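Local coordinates for ribose ABC transporter, substrate binding protein (Conexibacter woesei, PDB 4KQ9), which probably binds a sugar such as ribose in the cleft between its two domains and delivers it to an ABC transporter, at residues S70-G74 with S75-P79; V91-A95 with D96-E100; V108-F112 with A113-R117; G251-A254 with I255-A259. The protein carries 1 engineered substitution. All blocks are in the same frame, centred on the assembly; numbering follows the deposited sequence. Where two conformers were deposited one is given.

Interaction 1 of 4, residues S70-G74 with S75-P79; sequences SPIDG and SALVP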
ATOM      1  N   SER A  70       5.432  -1.909 -11.266  1.00 21.83           N
ATOM      2  CA  SER A  70       4.230  -1.570 -10.438  1.00 22.64           C
ATOM      3  C   SER A  70       3.048  -1.313 -11.403  1.00 23.82           C
ATOM      4  O   SER A  70       3.045  -0.294 -12.106  1.00 23.63           O
ATOM      5  CB  SER A  70       4.463  -0.343  -9.573  1.00 19.88           C
ATOM      6  OG  SER A  70       5.570  -0.529  -8.684  1.00 22.34           O
ATOM      7  N   PRO A  71       2.080  -2.235 -11.483  1.00 26.73           N
ATOM      8  CA  PRO A  71       1.075  -2.168 -12.557  1.00 28.54           C
ATOM      9  C   PRO A  71      -0.070  -1.213 -12.255  1.00 30.99           C
ATOM     10  O   PRO A  71      -0.698  -1.303 -11.203  1.00 26.93           O
ATOM     11  CB  PRO A  71       0.537  -3.585 -12.632  1.00 28.26           C
ATOM     12  CG  PRO A  71       0.723  -4.126 -11.267  1.00 29.90           C
ATOM     13  CD  PRO A  71       1.884  -3.426 -10.642  1.00 29.74           C
ATOM     14  N   ILE A  72      -0.305  -0.280 -13.171  1.00 34.86           N
ATOM     15  CA  ILE A  72      -1.448   0.625 -13.045  1.00 35.93           C
ATOM     16  C   ILE A  72      -2.795  -0.105 -12.999  1.00 35.35           C
ATOM     17  O   ILE A  72      -3.681   0.303 -12.279  1.00 34.20           O
ATOM     18  CB  ILE A  72      -1.494   1.704 -14.148  1.00 39.52           C
ATOM     19  CG1 ILE A  72      -2.680   2.651 -13.869  1.00 41.50           C
ATOM     20  CG2 ILE A  72      -1.643   1.096 -15.536  1.00 38.73           C
ATOM     21  CD1 ILE A  72      -2.514   3.989 -14.547  1.00 47.00           C
ATOM     22  N   ASP A  73      -2.954  -1.181 -13.746  1.00 39.34           N
ATOM     23  CA  ASP A  73      -4.181  -1.977 -13.661  1.00 42.44           C
ATOM     24  C   ASP A  73      -3.818  -3.439 -13.688  1.00 39.57           C
ATOM     25  O   ASP A  73      -3.168  -3.899 -14.624  1.00 42.35           O
ATOM     26  CB  ASP A  73      -5.137  -1.693 -14.840  1.00 47.59           C
ATOM     27  CG  ASP A  73      -6.312  -2.688 -14.896  1.00 50.49           C
ATOM     28  OD1 ASP A  73      -7.175  -2.646 -14.007  1.00 61.25           O
ATOM     29  OD2 ASP A  73      -6.371  -3.549 -15.793  1.00 64.20           O
ATOM     30  N   GLY A  74      -4.311  -4.188 -12.717  1.00 40.31           N
ATOM     31  CA  GLY A  74      -3.950  -5.600 -12.571  1.00 40.47           C
ATOM     32  C   GLY A  74      -4.409  -6.619 -13.611  1.00 42.76           C
ATOM     33  O   GLY A  74      -3.899  -7.748 -13.649  1.00 41.19           O
ATOM     34  N   SER A  75      -5.368  -6.272 -14.457  1.00 46.45           N
ATOM     35  CA  SER A  75      -5.837  -7.239 -15.470  1.00 47.07           C
ATOM     36  C   SER A  75      -5.468  -6.846 -16.887  1.00 45.35           C
ATOM     37  O   SER A  75      -5.151  -7.701 -17.694  1.00 48.23           O
ATOM     38  CB  SER A  75      -7.345  -7.508 -15.342  1.00 47.99           C
ATOM     39  OG  SER A  75      -8.090  -6.313 -15.256  1.00 52.49           O
ATOM     40  N   ALA A  76      -5.476  -5.558 -17.187  1.00 42.85           N
ATOM     41  CA  ALA A  76      -5.179  -5.104 -18.526  1.00 44.26           C
ATOM     42  C   ALA A  76      -3.732  -5.367 -18.888  1.00 45.77           C
ATOM     43  O   ALA A  76      -3.422  -5.579 -20.066  1.00 43.63           O
ATOM     44  CB  ALA A  76      -5.467  -3.616 -18.636  1.00 47.12           C
ATOM     45  N   LEU A  77      -2.854  -5.319 -17.874  1.00 42.52           N
ATOM     46  CA  LEU A  77      -1.407  -5.518 -18.051  1.00 38.17           C
ATOM     47  C   LEU A  77      -0.971  -7.005 -18.160  1.00 31.08           C
ATOM     48  O   LEU A  77       0.177  -7.282 -18.480  1.00 33.01           O
ATOM     49  CB  LEU A  77      -0.612  -4.824 -16.917  1.00 39.05           C
ATOM     50  CG  LEU A  77      -0.079  -3.429 -17.244  1.00 41.10           C
ATOM     51  CD1 LEU A  77      -1.224  -2.546 -17.733  1.00 45.73           C
ATOM     52  CD2 LEU A  77       0.578  -2.803 -16.040  1.00 41.20           C
ATOM     53  N   VAL A  78      -1.886  -7.925 -17.909  1.00 29.57           N
ATOM     54  CA  VAL A  78      -1.562  -9.340 -17.923  1.00 33.07           C
ATOM     55  C   VAL A  78      -0.887  -9.829 -19.193  1.00 34.87           C
ATOM     56  O   VAL A  78       0.192 -10.427 -19.121  1.00 33.22           O
ATOM     57  CB  VAL A  78      -2.797 -10.195 -17.600  1.00 34.74           C
ATOM     58  CG1 VAL A  78      -2.554 -11.664 -17.921  1.00 36.92           C
ATOM     59  CG2 VAL A  78      -3.199  -9.986 -16.144  1.00 35.25           C
ATOM     60  N   PRO A  79      -1.490  -9.580 -20.357  1.00 35.29           N
ATOM     61  CA  PRO A  79      -0.891 -10.065 -21.611  1.00 34.59           C
ATOM     62  C   PRO A  79       0.520  -9.560 -21.860  1.00 31.62           C
ATOM     63  O   PRO A  79       1.414 -10.300 -22.227  1.00 37.62           O
ATOM     64  CB  PRO A  79      -1.846  -9.499 -22.684  1.00 37.54           C
ATOM     65  CG  PRO A  79      -3.149  -9.461 -21.991  1.00 38.49           C
ATOM     66  CD  PRO A  79      -2.825  -9.019 -20.586  1.00 38.92           C
TER

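Interaction 2 of 4, residues V91-A95 with D96-E100; sequences VILLA and DGLSE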
ATOM      1  N   VAL A  91      10.674 -11.050 -14.314  1.00 21.29           N
ATOM      2  CA  VAL A  91       9.816  -9.931 -13.929  1.00 20.02           C
ATOM      3  C   VAL A  91       9.480  -9.973 -12.440  1.00 17.96           C
ATOM      4  O   VAL A  91       9.082 -11.000 -11.942  1.00 18.14           O
ATOM      5  CB  VAL A  91       8.499 -10.013 -14.664  1.00 21.90           C
ATOM      6  CG1 VAL A  91       7.531  -8.936 -14.210  1.00 23.47           C
ATOM      7  CG2 VAL A  91       8.739  -9.925 -16.170  1.00 24.88           C
ATOM      8  N   ILE A  92       9.553  -8.841 -11.759  1.00 14.30           N
ATOM      9  CA  ILE A  92       9.116  -8.768 -10.375  1.00 14.63           C
ATOM     10  C   ILE A  92       7.961  -7.767 -10.381  1.00 14.03           C
ATOM     11  O   ILE A  92       8.125  -6.667 -10.871  1.00 13.51           O
ATOM     12  CB  ILE A  92      10.230  -8.302  -9.412  1.00 14.57           C
ATOM     13  CG1 ILE A  92      11.330  -9.383  -9.312  1.00 15.10           C
ATOM     14  CG2 ILE A  92       9.642  -8.004  -8.013  1.00 17.53           C
ATOM     15  CD1 ILE A  92      12.528  -8.920  -8.487  1.00 14.60           C
ATOM     16  N   LEU A  93       6.841  -8.146  -9.811  1.00 12.44           N
ATOM     17  CA  LEU A  93       5.788  -7.224  -9.548  1.00 13.94           C
ATOM     18  C   LEU A  93       6.051  -6.510  -8.223  1.00 13.62           C
ATOM     19  O   LEU A  93       6.530  -7.120  -7.244  1.00 13.87           O
ATOM     20  CB  LEU A  93       4.439  -7.941  -9.486  1.00 14.52           C
ATOM     21  CG  LEU A  93       4.184  -8.688 -10.774  1.00 15.84           C
ATOM     22  CD1 LEU A  93       3.053  -9.656 -10.535  1.00 16.28           C
ATOM     23  CD2 LEU A  93       3.948  -7.671 -11.893  1.00 18.49           C
ATOM     24  N   LEU A  94       5.689  -5.234  -8.168  1.00 13.77           N
ATOM     25  CA  LEU A  94       6.104  -4.400  -7.039  1.00 15.31           C
ATOM     26  C   LEU A  94       4.938  -3.532  -6.576  1.00 16.38           C
ATOM     27  O   LEU A  94       4.358  -2.812  -7.386  1.00 17.79           O
ATOM     28  CB  LEU A  94       7.330  -3.571  -7.446  1.00 14.67           C
ATOM     29  CG  LEU A  94       7.884  -2.668  -6.364  1.00 13.36           C
ATOM     30  CD1 LEU A  94       8.187  -3.377  -5.081  1.00 14.01           C
ATOM     31  CD2 LEU A  94       9.121  -1.908  -6.770  1.00 15.02           C
ATOM     32  N   ALA A  95       4.617  -3.634  -5.287  1.00 16.17           N
ATOM     33  CA  ALA A  95       3.509  -2.952  -4.535  1.00 19.13           C
ATOM     34  C   ALA A  95       2.083  -3.454  -4.812  1.00 19.75           C
ATOM     35  O   ALA A  95       1.232  -3.562  -3.896  1.00 24.20           O
ATOM     36  CB  ALA A  95       3.591  -1.443  -4.663  1.00 18.95           C
ATOM     37  N   ASP A  96       1.821  -3.730  -6.072  1.00 21.64           N
ATOM     38  CA  ASP A  96       0.572  -4.261  -6.537  1.00 24.20           C
ATOM     39  C   ASP A  96       0.810  -5.408  -7.513  1.00 22.18           C
ATOM     40  O   ASP A  96       1.778  -5.404  -8.306  1.00 24.57           O
ATOM     41  CB  ASP A  96      -0.250  -3.176  -7.244  1.00 26.37           C
ATOM     42  CG  ASP A  96      -0.757  -2.109  -6.290  1.00 31.88           C
ATOM     43  OD1 ASP A  96      -1.643  -2.413  -5.430  1.00 34.19           O
ATOM     44  OD2 ASP A  96      -0.247  -0.966  -6.404  1.00 34.45           O
ATOM     45  N   GLY A  97      -0.104  -6.360  -7.478  1.00 21.13           N
ATOM     46  CA  GLY A  97      -0.030  -7.579  -8.263  1.00 23.56           C
ATOM     47  C   GLY A  97      -0.956  -7.573  -9.476  1.00 27.75           C
ATOM     48  O   GLY A  97      -1.471  -6.544  -9.863  1.00 28.84           O
ATOM     49  N   LEU A  98      -1.058  -8.706 -10.149  1.00 29.40           N
ATOM     50  CA  LEU A  98      -1.920  -8.840 -11.326  1.00 30.37           C
ATOM     51  C   LEU A  98      -3.079  -9.717 -10.938  1.00 34.94           C
ATOM     52  O   LEU A  98      -3.094 -10.319  -9.833  1.00 34.13           O
ATOM     53  CB  LEU A  98      -1.181  -9.454 -12.500  1.00 26.82           C
ATOM     54  CG  LEU A  98       0.083  -8.717 -12.965  1.00 26.32           C
ATOM     55  CD1 LEU A  98       0.810  -9.395 -14.119  1.00 24.22           C
ATOM     56  CD2 LEU A  98      -0.206  -7.266 -13.287  1.00 27.44           C
ATOM     57  N   SER A  99      -4.051  -9.783 -11.845  1.00 35.88           N
ATOM     58  CA  SER A  99      -5.254 -10.602 -11.658  1.00 35.91           C
ATOM     59  C   SER A  99      -5.019 -12.092 -11.829  1.00 35.75           C
ATOM     60  O   SER A  99      -5.869 -12.877 -11.465  1.00 36.68           O
ATOM     61  CB  SER A  99      -6.344 -10.192 -12.647  1.00 37.71           C
ATOM     62  OG  SER A  99      -6.024 -10.652 -13.958  1.00 42.74           O
ATOM     63  N   GLU A 100      -3.889 -12.501 -12.380  1.00 35.95           N
ATOM     64  CA  GLU A 100      -3.607 -13.909 -12.411  1.00 33.85           C
ATOM     65  C   GLU A 100      -2.120 -14.103 -12.494  1.00 31.95           C
ATOM     66  O   GLU A 100      -1.396 -13.162 -12.831  1.00 29.88           O
ATOM     67  CB  GLU A 100      -4.290 -14.546 -13.637  1.00 39.87           C
ATOM     68  CG  GLU A 100      -3.614 -14.198 -14.966  1.00 39.41           C
ATOM     69  CD  GLU A 100      -4.451 -14.603 -16.203  1.00 47.56           C
ATOM     70  OE1 GLU A 100      -5.594 -14.094 -16.352  1.00 52.27           O
ATOM     71  OE2 GLU A 100      -3.964 -15.429 -17.022  1.00 43.02           O
TER

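Interaction 3 of 4, residues V108-F112 with A113-R117; sequences VGSDF and AEIGR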
ATOM      1  N   VAL A 108       6.564  -8.537  -4.777  1.00 10.09           N
ATOM      2  CA  VAL A 108       7.099  -7.867  -3.610  1.00  9.72           C
ATOM      3  C   VAL A 108       6.082  -6.773  -3.266  1.00 10.35           C
ATOM      4  O   VAL A 108       5.788  -5.892  -4.105  1.00  9.95           O
ATOM      5  CB  VAL A 108       8.478  -7.238  -3.912  1.00  9.38           C
ATOM      6  CG1 VAL A 108       8.968  -6.332  -2.812  1.00  8.81           C
ATOM      7  CG2 VAL A 108       9.521  -8.304  -4.117  1.00  9.58           C
ATOM      8  N   GLY A 109       5.568  -6.801  -2.035  1.00 10.45           N
ATOM      9  CA  GLY A 109       4.656  -5.756  -1.628  1.00 11.11           C
ATOM     10  C   GLY A 109       3.879  -6.135  -0.367  1.00 12.23           C
ATOM     11  O   GLY A 109       4.058  -7.209   0.217  1.00 11.05           O
ATOM     12  N   SER A 110       3.148  -5.157   0.170  1.00 12.89           N
ATOM     13  CA  SER A 110       2.525  -5.350   1.477  1.00 15.78           C
ATOM     14  C   SER A 110       1.529  -6.498   1.446  1.00 14.05           C
ATOM     15  O   SER A 110       0.961  -6.798   0.422  1.00 17.60           O
ATOM     16  CB  SER A 110       1.738  -4.083   1.940  1.00 17.07           C
ATOM     17  OG  SER A 110       2.538  -2.969   1.940  1.00 18.79           O
ATOM     18  N   ASP A 111       1.315  -7.070   2.623  1.00 15.41           N
ATOM     19  CA  ASP A 111       0.247  -8.010   2.889  1.00 15.81           C
ATOM     20  C   ASP A 111      -0.968  -7.216   3.361  1.00 15.14           C
ATOM     21  O   ASP A 111      -1.036  -6.798   4.533  1.00 15.66           O
ATOM     22  CB  ASP A 111       0.712  -8.921   4.015  1.00 18.37           C
ATOM     23  CG  ASP A 111      -0.332  -9.975   4.409  1.00 21.08           C
ATOM     24  OD1 ASP A 111      -1.455  -9.969   3.881  1.00 22.97           O
ATOM     25  OD2 ASP A 111       0.022 -10.805   5.280  1.00 26.21           O
ATOM     26  N   PHE A 112      -1.872  -6.981   2.440  1.00 15.65           N
ATOM     27  CA  PHE A 112      -3.009  -6.108   2.673  1.00 18.48           C
ATOM     28  C   PHE A 112      -3.905  -6.701   3.791  1.00 17.65           C
ATOM     29  O   PHE A 112      -4.490  -5.938   4.531  1.00 17.45           O
ATOM     30  CB  PHE A 112      -3.822  -5.891   1.414  1.00 19.32           C
ATOM     31  CG  PHE A 112      -3.081  -5.246   0.251  1.00 22.38           C
ATOM     32  CD1 PHE A 112      -2.128  -4.270   0.437  1.00 21.97           C
ATOM     33  CD2 PHE A 112      -3.473  -5.565  -1.078  1.00 25.34           C
ATOM     34  CE1 PHE A 112      -1.473  -3.682  -0.637  1.00 23.88           C
ATOM     35  CE2 PHE A 112      -2.844  -4.958  -2.163  1.00 26.84           C
ATOM     36  CZ  PHE A 112      -1.830  -4.014  -1.942  1.00 25.65           C
ATOM     37  N   ALA A 113      -3.936  -8.034   3.952  1.00 16.69           N
ATOM     38  CA  ALA A 113      -4.708  -8.706   5.050  1.00 17.01           C
ATOM     39  C   ALA A 113      -4.139  -8.430   6.380  1.00 19.68           C
ATOM     40  O   ALA A 113      -4.862  -8.232   7.344  1.00 19.08           O
ATOM     41  CB  ALA A 113      -4.745 -10.212   4.813  1.00 19.13           C
ATOM     42  N   GLU A 114      -2.798  -8.359   6.457  1.00 20.44           N
ATOM     43  CA  GLU A 114      -2.117  -7.949   7.666  1.00 23.23           C
ATOM     44  C   GLU A 114      -2.433  -6.507   8.066  1.00 19.50           C
ATOM     45  O   GLU A 114      -2.695  -6.244   9.222  1.00 19.96           O
ATOM     46  CB  GLU A 114      -0.615  -8.060   7.498  1.00 27.91           C
ATOM     47  CG  GLU A 114       0.068  -8.443   8.771  1.00 39.09           C
ATOM     48  CD  GLU A 114       1.005  -7.372   9.256  1.00 48.29           C
ATOM     49  OE1 GLU A 114       2.107  -7.212   8.673  1.00 61.38           O
ATOM     50  OE2 GLU A 114       0.646  -6.701  10.241  1.00 59.18           O
ATOM     51  N   ILE A 115      -2.403  -5.603   7.096  1.00 17.06           N
ATOM     52  CA  ILE A 115      -2.841  -4.206   7.336  1.00 15.43           C
ATOM     53  C   ILE A 115      -4.236  -4.168   8.019  1.00 13.96           C
ATOM     54  O   ILE A 115      -4.391  -3.489   9.000  1.00 13.18           O
ATOM     55  CB  ILE A 115      -2.835  -3.407   6.050  1.00 15.89           C
ATOM     56  CG1 ILE A 115      -1.357  -3.285   5.585  1.00 16.54           C
ATOM     57  CG2 ILE A 115      -3.366  -2.000   6.297  1.00 15.85           C
ATOM     58  CD1 ILE A 115      -1.162  -2.765   4.210  1.00 16.63           C
ATOM     59  N   GLY A 116      -5.190  -4.858   7.467  1.00 13.98           N
ATOM     60  CA  GLY A 116      -6.579  -4.997   8.028  1.00 14.96           C
ATOM     61  C   GLY A 116      -6.660  -5.535   9.436  1.00 18.68           C
ATOM     62  O   GLY A 116      -7.390  -4.999  10.268  1.00 16.83           O
ATOM     63  N   ARG A 117      -5.870  -6.567   9.748  1.00 18.61           N
ATOM     64  CA  ARG A 117      -5.834  -7.131  11.104  0.50 21.01           C
ATOM     65  C   ARG A 117      -5.190  -6.190  12.094  1.00 20.53           C
ATOM     66  O   ARG A 117      -5.607  -6.114  13.263  1.00 17.48           O
ATOM     67  CB  ARG A 117      -5.059  -8.465  11.129  0.50 23.33           C
ATOM     68  CG  ARG A 117      -5.820  -9.629  10.526  0.50 26.83           C
ATOM     69  CD  ARG A 117      -5.149 -10.995  10.752  0.50 28.95           C
ATOM     70  NE  ARG A 117      -4.486 -11.432   9.537  0.50 31.95           N
ATOM     71  CZ  ARG A 117      -3.199 -11.221   9.277  0.50 30.86           C
ATOM     72  NH1 ARG A 117      -2.712 -11.626   8.143  0.50 29.38           N
ATOM     73  NH2 ARG A 117      -2.406 -10.623  10.161  0.50 30.81           N
TER

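Interaction 4 of 4, residues G251-A254 with I255-A259; sequences GGIA and IDVMA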
ATOM      1  N   GLY A 251      11.121  -0.489  -2.554  1.00 13.13           N
ATOM      2  CA  GLY A 251      12.001  -0.253  -3.714  1.00 13.64           C
ATOM      3  C   GLY A 251      13.361  -0.886  -3.541  1.00 13.25           C
ATOM      4  O   GLY A 251      13.834  -1.537  -4.452  1.00 13.80           O
ATOM      5  N   GLY A 252      13.912  -0.796  -2.338  1.00 12.28           N
ATOM      6  CA  GLY A 252      15.196  -1.415  -2.014  1.00 13.78           C
ATOM      7  C   GLY A 252      15.127  -2.936  -2.073  1.00 12.68           C
ATOM      8  O   GLY A 252      16.000  -3.604  -2.588  1.00 11.65           O
ATOM      9  N   ILE A 253      14.073  -3.482  -1.520  1.00 12.84           N
ATOM     10  CA  ILE A 253      13.908  -4.911  -1.453  1.00 12.30           C
ATOM     11  C   ILE A 253      13.750  -5.478  -2.850  1.00 12.11           C
ATOM     12  O   ILE A 253      14.378  -6.519  -3.173  1.00 12.13           O
ATOM     13  CB  ILE A 253      12.703  -5.296  -0.541  1.00 12.59           C
ATOM     14  CG1 ILE A 253      13.059  -5.123   0.922  1.00 13.98           C
ATOM     15  CG2 ILE A 253      12.295  -6.749  -0.730  1.00 13.35           C
ATOM     16  CD1 ILE A 253      11.828  -5.200   1.844  1.00 14.18           C
ATOM     17  N   ALA A 254      12.933  -4.865  -3.688  1.00 11.59           N
ATOM     18  CA  ALA A 254      12.777  -5.347  -5.054  1.00 12.63           C
ATOM     19  C   ALA A 254      14.109  -5.388  -5.808  1.00 13.71           C
ATOM     20  O   ALA A 254      14.403  -6.381  -6.515  1.00 13.13           O
ATOM     21  CB  ALA A 254      11.765  -4.507  -5.832  1.00 13.15           C
ATOM     22  N   ILE A 255      14.920  -4.365  -5.624  1.00 15.08           N
ATOM     23  CA  ILE A 255      16.242  -4.319  -6.252  1.00 14.71           C
ATOM     24  C   ILE A 255      17.131  -5.445  -5.683  1.00 15.71           C
ATOM     25  O   ILE A 255      17.774  -6.088  -6.405  1.00 15.23           O
ATOM     26  CB  ILE A 255      16.968  -2.957  -6.093  1.00 15.25           C
ATOM     27  CG1 ILE A 255      16.364  -1.880  -6.969  1.00 17.16           C
ATOM     28  CG2 ILE A 255      18.450  -3.047  -6.462  1.00 15.30           C
ATOM     29  CD1 ILE A 255      16.271  -2.268  -8.414  1.00 18.68           C
ATOM     30  N   ASP A 256      17.173  -5.598  -4.382  1.00 14.03           N
ATOM     31  CA  ASP A 256      17.947  -6.655  -3.775  1.00 15.55           C
ATOM     32  C   ASP A 256      17.526  -8.067  -4.259  1.00 15.29           C
ATOM     33  O   ASP A 256      18.336  -8.862  -4.513  1.00 14.60           O
ATOM     34  CB  ASP A 256      17.952  -6.571  -2.289  1.00 16.21           C
ATOM     35  CG  ASP A 256      19.049  -5.646  -1.753  1.00 19.17           C
ATOM     36  OD1 ASP A 256      20.064  -5.379  -2.437  1.00 21.40           O
ATOM     37  OD2 ASP A 256      18.849  -5.188  -0.659  1.00 19.61           O
ATOM     38  N   VAL A 257      16.237  -8.309  -4.352  1.00 14.19           N
ATOM     39  CA  VAL A 257      15.737  -9.543  -4.901  1.00 14.60           C
ATOM     40  C   VAL A 257      16.237  -9.768  -6.338  1.00 15.47           C
ATOM     41  O   VAL A 257      16.783 -10.766  -6.659  1.00 14.81           O
ATOM     42  CB  VAL A 257      14.215  -9.600  -4.799  1.00 13.72           C
ATOM     43  CG1 VAL A 257      13.702 -10.825  -5.476  1.00 14.40           C
ATOM     44  CG2 VAL A 257      13.826  -9.615  -3.340  1.00 14.34           C
HETATM   45  N   MSE A 258      16.042  -8.803  -7.176  1.00 14.26           N
HETATM   46  CA  MSE A 258      16.510  -8.907  -8.526  1.00 15.56           C
HETATM   47  C   MSE A 258      17.998  -9.045  -8.593  1.00 16.55           C
HETATM   48  O   MSE A 258      18.482  -9.927  -9.312  1.00 16.63           O
HETATM   49  CB  MSE A 258      16.084  -7.699  -9.343  1.00 17.80           C
HETATM   50  CG  MSE A 258      16.561  -7.727 -10.789  1.00 19.60           C
HETATM   51 SE   MSE A 258      15.563  -9.128 -11.781  0.80 29.49          SE
HETATM   52  CE  MSE A 258      13.910  -8.175 -12.020  1.00 21.58           C
ATOM     53  N   ALA A 259      18.762  -8.227  -7.880  1.00 15.08           N
ATOM     54  CA  ALA A 259      20.237  -8.361  -7.971  1.00 16.72           C
ATOM     55  C   ALA A 259      20.760  -9.714  -7.430  1.00 17.02           C
ATOM     56  O   ALA A 259      21.653 -10.330  -8.044  1.00 15.79           O
ATOM     57  CB  ALA A 259      20.943  -7.195  -7.329  1.00 16.68           C
TER

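Interaction 1 of 4, residues S70-G74 with S75-P79
Asp-73 to Ser-75 form an Asx turn, which Ala-76 N extends with a second bond to the same oxygen, in the beta-alpha connection between strand 66-69 and helix 78-86, a loop of the kind that recurs throughout the periplasmic binding protein fold. One carboxylate oxygen does the gripping. Asp-73 OD2 lies 2.6 Å from Ala-76 N, which meets it nearly along the C-O bond, while Ser-75 N reaches the same oxygen at 3.2 Å from well above the carboxylate plane. Two backbone N-H groups, with a weak third bond from the hydroxyl of Ser-75, thus converge on this oxygen and probably restrain the carboxylate. CG of Asp-73 stands anti to the backbone N (chi1 170°), which swings OD2 forward over the turn; the methyl of Ala-76 is pressed close, its CB 3.0 Å from Asp-73 OD2. A type I turn from Ser-75 to Val-78 follows directly. On the buried side Leu-77 reaches back, its CD2 held tightly against the ring of Pro-71 at 3.5 Å from CB; Leu-77 also touches Gln-52 and Ile-53 of helix 49-61. Nearer the turn, Leu-77 CB rests 3.6 Å from Asp-73 O, and Val-78 CG2 lies 3.4 Å from Gly-74 O.

Interaction 2 of 4, residues V91-A95 with D96-E100
Asp-96 and Leu-94 are joined by the polar bond of this contact: Asp-96 N donates to Leu-94 O at 3.0 Å, closing a gamma turn with Ala-95 at its corner, where phi is positive (73°). The amide approaches from above the carbonyl plane, nearly broadside to the C=O bond. The carboxylate of Asp-96 lies back over the peptide it follows, with CG 3.4 Å from Ala-95 O, a fold set by CG standing beside its own backbone N (chi1 -69°). Its OD2 is hydrogen-bonded to a bound glycerol. The turn ends strand 91-94 of a parallel sheet, and such C-terminal strand ends line the sugar cleft in periplasmic binding proteins, so the glycerol may mark that pocket. With an alanine in place of Asp-96, the glycerol hydroxyl would probably be left without its carboxylate partner and the packing against the 95-96 peptide would be lost. Apolar packing comes from the two leucines, whose side chains meet at about a right angle: both methyls of Leu-93 face the branch point of Leu-98 from one side, CD1 at 4.0 Å and CD2 at 4.1 Å from its CG. Beside them Asp-96 O is buried without a hydrogen-bonding partner, 3.9 Å from Leu-93 CB.

Interaction 3 of 4, residues V108-F112 with A113-R117
Asp-111 caps the first turn of helix 112-126, and with Phe-112 it carries most of this contact. The aspartate sits at the N-cap: its CG is anti to the backbone N (chi1 180°), which curls OD1 back towards the first amides of the helix. There it accepts weak bonds from Ala-113 N at 3.1 Å and Glu-114 N at 3.3 Å, the latter the straighter. The amide dipoles gathered here would probably stabilise the charged form of the carboxylate. The carboxylate planes of Asp-111 and Glu-114 are turned 84° apart. The backbone carbonyl of Asp-111 opens the helical ladder, with Ile-115 N 3.1 Å from Asp-111 O and in the carbonyl plane; Gly-116 N follows at 3.2 Å from Phe-112 O. Replacing Asp-111 by a leucine would probably strip the two amides of their cap and leave the helix start without its compensating charge.

Ile-115 runs alongside Phe-112 in the same direction, and its CD1 lies at the ring edge, 4.2 Å from Phe-112 CD1, while Ser-110 O sits 3.9 Å above one face, towards the rim. The same Ile-115 CD1 also packs on Ser-110 CB at 3.9 Å.

Beyond the segments, Phe-144 meets the Phe-112 ring edge-to-face and Ala-113 rests on Ala-151 of helix 143-159. Helix 112-126 starts just after strand 106-109 of the six-stranded sheet and touches helix 143-159, which belongs with the four-stranded sheet.

Interaction 4 of 4, residues G251-A254 with I255-A259
Ile-253 and Val-257 stand one turn apart, and their side chains run askew to each other rather than alongside. They touch through the CG2 methyls, 4.2 Å apart. In Val-257, CG2 is placed beside the backbone N, with CG1 taking the position anti to it (chi1 175°); this brings CG2 down over the helix ladder, a close 3.1 Å from Ile-253 O. That carbonyl already accepts Val-257 N at 2.8 Å, approached nearly straight on, so the valine both donates its helical bond to that oxygen and packs on it.

Ile-255 leaves another side of the helix. Its CG1, beside the backbone N, lies 3.6 Å from Gly-251 O, the acceptor of its own amide. These residues lie in helix 247-264, which packs on the six-stranded parallel sheet as part of one helical layer of an alpha/beta/alpha sandwich, as in periplasmic binding proteins. Ile-255 faces Ile-68 of strand 66-69 as well as Ala-29 and Gln-32 of helix 20-35, whereas Val-257 and the selenomethionine at Met-258 turn to Ile-92 in strand 91-94.

Asp-256 takes a further direction. Its CB passes 3.6 Å from Gly-252 O, which also accepts Asp-256 N at 2.9 Å, and its carboxylate extends to a salt bridge from OD1 with Arg-36 and a hydrogen bond with Gln-32. The compact Ala-254 presents its methyl to Leu-94, and its carbonyl takes the last bond across the join, with Met-258 N 3.0 Å from Ala-254 O.

How the interactions relate
Following the chain, the four contacts come strictly in series, each closing before the next opens, and none crosses another. Interaction 1 turns the chain from strand 66-69 into helix 78-86. Interaction 2 bends it off the end of strand 91-94, and the two loops meet where Gly-74 O accepts Ser-99 N and Leu-94 O takes the hydroxyl of Ser-70. Interaction 3 leads from strand 106-109, paired with strand 91-94 through Leu-93 O and Val-108 N, into helix 112-126. Interaction 4, far along the sequence, returns to the same sheet, laying helix 247-264 on Ile-92, Leu-94 and Val-108. Interaction 1 touches neither interaction 3 nor interaction 4; interaction 2 touches all the others.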